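Local coordinates for transmembrane protein (Bartonella henselae, PDB 3PAM) that probably binds oligopeptides as part of the extracellular solute-binding component of an ABC-type transport system, at residues D19-Q24 against Q110-T115; I133-L138 against M179-L184. All coordinates share one frame; numbering follows the deposited sequence.

Interaction 1 (D19-Q24 against Q110-T115); sequences DKRVRQ and QEAGFT. With EOH (ethanol), chain G.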
loop_
_atom_site.group_PDB
_atom_site.type_symbol
_atom_site.label_atom_id
_atom_site.label_comp_id
_atom_site.label_asym_id
_atom_site.label_seq_id
_atom_site.Cartn_x
_atom_site.Cartn_y
_atom_site.Cartn_z
ATOM N N ASP A 19 -9.516 -5.891 4.820
ATOM C CA ASP A 19 -9.990 -4.724 5.591
ATOM C C ASP A 19 -8.957 -3.614 5.586
ATOM O O ASP A 19 -7.800 -3.822 5.952
ATOM C CB ASP A 19 -10.315 -5.145 7.030
ATOM C CG ASP A 19 -11.191 -4.139 7.771
ATOM O OD1 ASP A 19 -10.686 -3.059 8.123
ATOM O OD2 ASP A 19 -12.370 -4.452 8.050
ATOM N N LYS A 20 -9.397 -2.427 5.184
ATOM C CA LYS A 20 -8.518 -1.280 4.973
ATOM C C LYS A 20 -7.795 -0.829 6.242
ATOM O O LYS A 20 -6.685 -0.319 6.162
ATOM C CB LYS A 20 -9.314 -0.103 4.384
ATOM N N ARG A 21 -8.423 -1.016 7.402
ATOM C CA ARG A 21 -7.796 -0.679 8.684
ATOM C C ARG A 21 -6.638 -1.587 9.012
ATOM O O ARG A 21 -5.658 -1.148 9.606
ATOM C CB ARG A 21 -8.793 -0.743 9.839
ATOM C CG ARG A 21 -9.925 0.255 9.771
ATOM C CD ARG A 21 -11.197 -0.476 9.489
ATOM N NE ARG A 21 -12.071 -0.508 10.638
ATOM C CZ ARG A 21 -13.027 -1.410 10.852
ATOM N NH1 ARG A 21 -13.217 -2.421 10.013
ATOM N NH2 ARG A 21 -13.790 -1.300 11.932
ATOM N N VAL A 22 -6.761 -2.855 8.631
ATOM C CA VAL A 22 -5.708 -3.849 8.813
ATOM C C VAL A 22 -4.461 -3.515 7.991
ATOM O O VAL A 22 -3.330 -3.493 8.506
ATOM C CB VAL A 22 -6.183 -5.236 8.379
ATOM C CG1 VAL A 22 -5.025 -6.234 8.416
ATOM C CG2 VAL A 22 -7.352 -5.701 9.239
ATOM N N ARG A 23 -4.671 -3.281 6.704
ATOM C CA ARG A 23 -3.575 -2.861 5.819
ATOM C C ARG A 23 -3.011 -1.529 6.347
ATOM O O ARG A 23 -1.801 -1.314 6.363
ATOM C CB ARG A 23 -4.072 -2.738 4.383
ATOM C CG ARG A 23 -4.720 -4.025 3.857
ATOM C CD ARG A 23 -4.930 -3.960 2.357
ATOM N NE ARG A 23 -5.747 -2.816 1.955
ATOM C CZ ARG A 23 -7.045 -2.886 1.660
ATOM N NH1 ARG A 23 -7.684 -4.056 1.708
ATOM N NH2 ARG A 23 -7.703 -1.789 1.305
ATOM N N GLN A 24 -3.893 -0.662 6.839
ATOM C CA GLN A 24 -3.435 0.593 7.411
ATOM C C GLN A 24 -2.545 0.336 8.642
ATOM O O GLN A 24 -1.469 0.919 8.774
ATOM C CB GLN A 24 -4.633 1.450 7.755
ATOM C CG GLN A 24 -4.377 2.926 7.738
ATOM C CD GLN A 24 -5.483 3.683 8.465
ATOM O OE1 GLN A 24 -6.606 3.190 8.565
ATOM N NE2 GLN A 24 -5.175 4.878 8.966
ATOM N N GLN A 110 -7.829 -3.727 16.756
ATOM C CA GLN A 110 -8.959 -3.959 17.639
ATOM C C GLN A 110 -10.289 -3.566 16.972
ATOM O O GLN A 110 -11.263 -4.328 17.038
ATOM C CB GLN A 110 -8.754 -3.275 19.004
ATOM C CG GLN A 110 -7.604 -3.884 19.831
ATOM C CD GLN A 110 -7.201 -3.037 21.034
ATOM O OE1 GLN A 110 -8.034 -2.624 21.827
ATOM N NE2 GLN A 110 -5.910 -2.771 21.162
ATOM N N GLU A 111 -10.299 -2.407 16.303
ATOM C CA GLU A 111 -11.478 -1.918 15.579
ATOM C C GLU A 111 -11.941 -2.902 14.544
ATOM O O GLU A 111 -13.147 -3.086 14.335
ATOM C CB GLU A 111 -11.178 -0.622 14.846
ATOM C CG GLU A 111 -10.344 0.361 15.622
ATOM C CD GLU A 111 -10.554 1.788 15.167
ATOM O OE1 GLU A 111 -11.128 2.005 14.066
ATOM O OE2 GLU A 111 -10.148 2.697 15.921
ATOM N N ALA A 112 -10.961 -3.509 13.886
ATOM C CA ALA A 112 -11.175 -4.428 12.791
ATOM C C ALA A 112 -11.526 -5.828 13.266
ATOM O O ALA A 112 -11.689 -6.737 12.463
ATOM C CB ALA A 112 -9.943 -4.460 11.917
ATOM N N GLY A 113 -11.634 -6.011 14.576
ATOM C CA GLY A 113 -12.039 -7.302 15.106
ATOM C C GLY A 113 -10.929 -8.214 15.562
ATOM O O GLY A 113 -11.183 -9.374 15.921
ATOM N N PHE A 114 -9.700 -7.707 15.576
ATOM C CA PHE A 114 -8.560 -8.538 15.929
ATOM C C PHE A 114 -8.278 -8.585 17.427
ATOM O O PHE A 114 -8.430 -7.592 18.143
ATOM C CB PHE A 114 -7.328 -8.155 15.109
ATOM C CG PHE A 114 -7.459 -8.497 13.665
ATOM C CD1 PHE A 114 -8.258 -7.729 12.833
ATOM C CD2 PHE A 114 -6.815 -9.613 13.141
ATOM C CE1 PHE A 114 -8.399 -8.052 11.500
ATOM C CE2 PHE A 114 -6.953 -9.956 11.803
ATOM C CZ PHE A 114 -7.748 -9.181 10.974
ATOM N N THR A 115 -7.880 -9.764 17.888
ATOM C CA THR A 115 -7.662 -10.013 19.293
ATOM C C THR A 115 -6.402 -10.825 19.440
ATOM O O THR A 115 -5.785 -11.230 18.444
ATOM C CB THR A 115 -8.832 -10.815 19.930
ATOM O OG1 THR A 115 -8.997 -12.055 19.244
ATOM C CG2 THR A 115 -10.113 -10.039 19.888
HETATM C C1 EOH G . -16.244 -1.068 13.555
HETATM C C2 EOH G . -17.718 -1.351 13.204
HETATM O O EOH G . -15.937 -1.890 14.696
HETATM O O HOH W 1 -11.877 -7.197 9.958
#
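D19 OD1, which faces the methyl CB of A112 across the contact, is gripped by two N-H groups of R21. The backbone N of R21 reaches the anti lone pair of D19 OD1 at 3.1 Å (146° at the hydrogen), while R21 NH1 adds a weak bond to the same oxygen. With CG of D19 anti to its own backbone N (chi1 -163°), the carboxylate lies over the first turn of helix 20-29 and acts as its N-cap. R21 NH1 also forms a salt bridge with D19 OD2 at 2.9 Å, which sits at the edge of the guanidinium, in its plane. The R21 chain bends at chi2 and chi3, folding the flat group back against the cap and laying one of its faces over A112 CA. R21 NH2 comes within 3.1 Å of E111 O, but the angle is too poor for a hydrogen bond, and the proximity of the positive group may still polarise that carbonyl. E111 OE1 stays 4.4 Å from R21 NE, opposite in charge but beyond a salt bridge. E111 O instead accepts a hydrogen bond from an ethanol, probably from the crystallisation liquor. A water donates to A112 O at 2.6 Å and, weakly, to D19 OD2, so it bridges the D19 carboxylate and the A112 carbonyl. Below this polar layer V22 CG2 abuts A112 CB (3.9 Å) and meets the F114 ring obliquely at CE1 (3.4 Å), the two side chains crossing at about a right angle. V22 and F114 both also touch F129, so this apolar layer continues past the two segments. An N-capped helix start here abuts a helix C-terminus, where helix 99-111 ends in a Schellman motif at G113.

Interaction 2 (I133-L138 against M179-L184); sequences IMTQSL and MIIGKL
I133 and M179 lie side by side and point the same way, from two neighbouring parallel strands in the mixed sheet of this solute-binding domain. Strands 130-135, 157-162 and 179-184 alternate with helices 138-152 and 165-174, and the strand order is consistent with a type II periplasmic-binding-protein fold. The tip of I133, CD1, rests against the selenium of M179 at 3.8 Å; both methionines here are selenomethionines. CG of M179 is anti to its backbone N (chi1 -172°), and a bend at chi3 carries the end of the chain away from I133. This face lies under helix 138-152, whose F147 meets M179. On the other face of the sheet M134 and I180 touch through their inner atoms, CB of M134 to CG2 of I180 at 4.0 Å. I180 CG1 sits between the backbone N and the carbonyl carbon, while CG2 is anti to the carbonyl carbon and turns to M134 O, 3.6 Å off. The ends of both chains lead away from the other strand, and both side chains touch helix 165-174, M134 on Y168 and R171, I180 on L172. Between the two faces the backbones are pinned by one nearly straight bond, from M134 N to M179 O (3.1 Å, 172° at the hydrogen). The same oxygen takes a CA-H contact from I133 CA at 3.6 Å. Beyond this bond the strands splay, their short axes making 38°. T135 and I181 barely meet, CG2 to CG1 at 4.5 Å, and T135 OG1 is turned instead to R161 O and T162 OG1 of strand 157-162. Where the strands part, a water accepts from I181 N at 2.9 Å and lies equally close to M134 O.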
loop_
_atom_site.group_PDB
_atom_site.type_symbol
_atom_site.label_atom_id
_atom_site.label_comp_id
_atom_site.label_asym_id
_atom_site.label_seq_id
_atom_site.Cartn_x
_atom_site.Cartn_y
_atom_site.Cartn_z
ATOM N N ILE A 133 5.571 -13.726 2.891
ATOM C CA ILE A 133 6.114 -12.697 2.001
ATOM C C ILE A 133 7.115 -13.352 1.018
ATOM O O ILE A 133 8.114 -13.966 1.423
ATOM C CB ILE A 133 6.773 -11.533 2.774
ATOM C CG1 ILE A 133 5.864 -11.070 3.920
ATOM C CG2 ILE A 133 7.049 -10.355 1.844
ATOM C CD1 ILE A 133 6.326 -9.788 4.628
HETATM N N MSE A 134 6.795 -13.236 -0.265
HETATM C CA MSE A 134 7.578 -13.846 -1.331
HETATM C C MSE A 134 8.519 -12.804 -1.894
HETATM O O MSE A 134 8.093 -11.756 -2.380
HETATM C CB MSE A 134 6.667 -14.398 -2.436
HETATM C CG MSE A 134 7.403 -14.801 -3.686
HETATM SE SE MSE A 134 6.215 -15.649 -4.970
HETATM C CE MSE A 134 6.633 -17.462 -4.405
ATOM N N THR A 135 9.807 -13.086 -1.804
ATOM C CA THR A 135 10.796 -12.166 -2.343
ATOM C C THR A 135 11.582 -12.863 -3.419
ATOM O O THR A 135 11.606 -14.098 -3.480
ATOM C CB THR A 135 11.765 -11.658 -1.268
ATOM O OG1 THR A 135 12.361 -12.778 -0.600
ATOM C CG2 THR A 135 11.022 -10.768 -0.260
ATOM N N GLN A 136 12.226 -12.060 -4.256
ATOM C CA GLN A 136 13.056 -12.583 -5.339
ATOM C C GLN A 136 14.541 -12.417 -5.089
ATOM O O GLN A 136 15.323 -13.264 -5.518
ATOM C CB GLN A 136 12.658 -11.988 -6.700
ATOM C CG GLN A 136 12.428 -10.474 -6.740
ATOM C CD GLN A 136 12.017 -9.996 -8.130
ATOM O OE1 GLN A 136 11.463 -10.759 -8.921
ATOM N NE2 GLN A 136 12.310 -8.735 -8.442
ATOM N N SER A 137 14.928 -11.349 -4.384
ATOM C CA SER A 137 16.351 -10.997 -4.213
ATOM C C SER A 137 16.770 -10.826 -2.741
ATOM O O SER A 137 15.943 -10.513 -1.885
ATOM C CB SER A 137 16.667 -9.729 -4.996
ATOM O OG SER A 137 16.300 -8.574 -4.257
ATOM N N LEU A 138 18.058 -11.017 -2.464
ATOM C CA LEU A 138 18.617 -10.874 -1.113
ATOM C C LEU A 138 18.325 -9.532 -0.457
ATOM O O LEU A 138 18.188 -9.453 0.755
ATOM C CB LEU A 138 20.128 -11.083 -1.138
ATOM C CG LEU A 138 20.795 -12.435 -0.853
ATOM C CD1 LEU A 138 19.851 -13.646 -0.924
ATOM C CD2 LEU A 138 21.998 -12.591 -1.808
HETATM N N MSE A 179 1.795 -11.514 -0.005
HETATM C CA MSE A 179 2.429 -10.203 -0.076
HETATM C C MSE A 179 3.701 -10.351 -0.902
HETATM O O MSE A 179 4.365 -11.378 -0.822
HETATM C CB MSE A 179 2.759 -9.689 1.328
HETATM C CG MSE A 179 3.242 -8.258 1.401
HETATM SE SE MSE A 179 3.528 -7.625 3.229
HETATM C CE MSE A 179 1.675 -7.548 3.819
ATOM N N ILE A 180 4.009 -9.330 -1.699
ATOM C CA ILE A 180 5.250 -9.256 -2.437
ATOM C C ILE A 180 5.800 -7.835 -2.376
ATOM O O ILE A 180 5.133 -6.929 -1.879
ATOM C CB ILE A 180 5.074 -9.646 -3.938
ATOM C CG1 ILE A 180 3.873 -8.899 -4.526
ATOM C CG2 ILE A 180 4.941 -11.160 -4.092
ATOM C CD1 ILE A 180 4.143 -8.266 -5.841
ATOM N N ILE A 181 7.032 -7.666 -2.861
ATOM C CA ILE A 181 7.564 -6.341 -3.143
ATOM C C ILE A 181 7.363 -6.074 -4.617
ATOM O O ILE A 181 7.948 -6.738 -5.474
ATOM C CB ILE A 181 9.063 -6.165 -2.772
ATOM C CG1 ILE A 181 9.342 -6.754 -1.389
ATOM C CG2 ILE A 181 9.450 -4.695 -2.889
ATOM C CD1 ILE A 181 10.258 -5.923 -0.497
ATOM N N GLY A 182 6.506 -5.105 -4.890
ATOM C CA GLY A 182 6.124 -4.778 -6.231
ATOM C C GLY A 182 6.622 -3.393 -6.550
ATOM O O GLY A 182 6.710 -2.523 -5.669
ATOM N N LYS A 183 6.964 -3.213 -7.822
ATOM C CA LYS A 183 7.334 -1.924 -8.341
ATOM C C LYS A 183 6.547 -1.641 -9.618
ATOM O O LYS A 183 6.280 -2.533 -10.420
ATOM C CB LYS A 183 8.862 -1.792 -8.517
ATOM C CG LYS A 183 9.620 -3.071 -8.916
ATOM C CD LYS A 183 10.840 -3.353 -8.003
ATOM C CE LYS A 183 10.462 -4.331 -6.877
ATOM N NZ LYS A 183 11.584 -4.733 -5.952
ATOM N N LEU A 184 6.124 -0.397 -9.770
ATOM C CA LEU A 184 5.475 0.002 -10.999
ATOM C C LEU A 184 6.278 1.144 -11.611
ATOM O O LEU A 184 6.367 2.232 -11.029
ATOM C CB LEU A 184 4.024 0.431 -10.746
ATOM C CG LEU A 184 3.026 -0.498 -10.053
ATOM C CD1 LEU A 184 1.744 0.259 -9.811
ATOM C CD2 LEU A 184 2.757 -1.776 -10.851
HETATM O O HOH W 2 8.757 -9.527 -4.181
#

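How the interactions relate
Interaction 1 closes along the chain before interaction 2 opens. Their centres are 23 Å apart and their nearest atoms about 7 Å, without touching. The first joins two helix ends near the surface, the second is buried in the central sheet. The loop between strand 5-10 and helix 20-29 connects them: F17 gives its carbonyl O to R23 NH1 of 19-24, while the side chain of M179 touches F17. A second link is F129, touched by V22 and F114 and immediately before strand 130-135, which carries I133. The ethanol bound at interaction 1 does not identify a peptide site, and no residue of either contact is identified here as binding peptide.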